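PDB 4Z3N: putative drug/sodium antiporter from Escherichia coli, which probably works as a membrane antiporter of the MATE family and transports the genotoxin colibactin. Local coordinates for residues A[94-97]-A[98-102]. Numbering follows the deposited sequence.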
loop_
_atom_site.group_PDB
_atom_site.type_symbol
_atom_site.label_atom_id
_atom_site.label_comp_id
_atom_site.label_asym_id
_atom_site.label_seq_id
_atom_site.Cartn_x
_atom_site.Cartn_y
_atom_site.Cartn_z
ATOM N N SER A 94 8.043 -5.133 -11.254
ATOM C CA SER A 94 8.545 -6.491 -11.162
ATOM C C SER A 94 9.152 -6.907 -12.511
ATOM O O SER A 94 10.251 -7.455 -12.587
ATOM C CB SER A 94 7.415 -7.427 -10.730
ATOM O OG SER A 94 7.849 -8.768 -10.650
ATOM N N LEU A 95 8.426 -6.596 -13.575
ATOM C CA LEU A 95 8.761 -7.044 -14.911
ATOM C C LEU A 95 9.938 -6.262 -15.521
ATOM O O LEU A 95 10.800 -6.829 -16.190
ATOM C CB LEU A 95 7.526 -6.909 -15.785
ATOM C CG LEU A 95 7.192 -8.099 -16.651
ATOM C CD1 LEU A 95 7.589 -9.321 -15.894
ATOM C CD2 LEU A 95 5.709 -8.119 -16.960
ATOM N N LEU A 96 9.954 -4.956 -15.281
ATOM C CA LEU A 96 10.978 -4.081 -15.812
ATOM C C LEU A 96 12.328 -4.371 -15.158
ATOM O O LEU A 96 13.359 -4.492 -15.836
ATOM C CB LEU A 96 10.570 -2.613 -15.608
ATOM C CG LEU A 96 11.619 -1.557 -15.987
ATOM C CD1 LEU A 96 11.925 -1.607 -17.474
ATOM C CD2 LEU A 96 11.201 -0.158 -15.565
ATOM N N SER A 97 12.307 -4.496 -13.838
ATOM C CA SER A 97 13.517 -4.750 -13.072
ATOM C C SER A 97 14.179 -6.103 -13.424
ATOM O O SER A 97 15.407 -6.207 -13.372
ATOM C CB SER A 97 13.215 -4.685 -11.566
ATOM O OG SER A 97 12.691 -5.923 -11.131
ATOM N N ARG A 98 13.381 -7.122 -13.763
ATOM C CA ARG A 98 13.950 -8.404 -14.224
ATOM C C ARG A 98 14.510 -8.278 -15.648
ATOM O O ARG A 98 15.579 -8.817 -15.944
ATOM C CB ARG A 98 12.930 -9.562 -14.169
ATOM C CG ARG A 98 12.136 -9.610 -12.887
ATOM C CD ARG A 98 11.826 -11.007 -12.381
ATOM N NE ARG A 98 10.653 -11.675 -12.958
ATOM C CZ ARG A 98 9.414 -11.212 -12.965
ATOM N NH1 ARG A 98 9.126 -10.029 -12.470
ATOM N NH2 ARG A 98 8.456 -11.943 -13.489
ATOM N N ALA A 99 13.799 -7.562 -16.515
ATOM C CA ALA A 99 14.300 -7.257 -17.860
ATOM C C ALA A 99 15.632 -6.501 -17.818
ATOM O O ALA A 99 16.556 -6.820 -18.555
ATOM C CB ALA A 99 13.279 -6.451 -18.645
ATOM N N ILE A 100 15.723 -5.486 -16.967
ATOM C CA ILE A 100 16.964 -4.732 -16.867
ATOM C C ILE A 100 18.099 -5.620 -16.365
ATOM O O ILE A 100 19.182 -5.604 -16.923
ATOM C CB ILE A 100 16.828 -3.515 -15.938
ATOM C CG1 ILE A 100 15.809 -2.519 -16.504
ATOM C CG2 ILE A 100 18.198 -2.881 -15.713
ATOM C CD1 ILE A 100 15.560 -1.313 -15.606
ATOM N N GLY A 101 17.841 -6.396 -15.318
ATOM C CA GLY A 101 18.845 -7.272 -14.755
ATOM C C GLY A 101 19.312 -8.302 -15.770
ATOM O O GLY A 101 20.497 -8.644 -15.825
ATOM N N MET A 102 18.374 -8.818 -16.560
ATOM C CA MET A 102 18.695 -9.730 -17.652
ATOM C C MET A 102 19.433 -9.019 -18.794
ATOM O O MET A 102 19.975 -9.661 -19.703
ATOM C CB MET A 102 17.431 -10.363 -18.191
ATOM C CG MET A 102 17.146 -11.734 -17.644
ATOM S SD MET A 102 15.583 -12.357 -18.302
ATOM C CE MET A 102 14.490 -10.993 -17.912
#
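The backbone N of I100 donates to L96 O at 2.8 Å. One residue back, A99 N reaches L95 O at 3.1 Å. One residue on, G101 N bonds to S97 O, also at 3.1 Å. M102 N continues the ladder with a bond of 2.9 Å to R98 O. These i to i+4 bonds belong to the last turns of helix 75-101, in the N-terminal half of this MATE transporter. The side chain of R98 turns back along the helix toward S94. Its chain bends at chi2 (-144°) and again at chi3 (-84°), which brings the guanidinium beside the serine one turn earlier. S94 OG lies at the guanidinium edge, near its plane, 2.6 Å from R98 NH1. S94 OG hydrogen-bonds to the backbone O of Q397. R98 NH2 forms a salt bridge with E255 of helix 250-284, so the arginine ties the two helices together, and the carboxylate probably balances its charge in this buried place. The CD1 methyl of L95 lies obliquely to the R98 guanidinium, 3.7 Å from R98 NH2. L96 and I100 make the apolar pair of the turn. L96 CG meets the I100 CD1 methyl at 4.0 Å, the two side chains crossing at a slant. L96 also touches A108 of helix 107-132, while I100 reaches Q319 of helix 286-322.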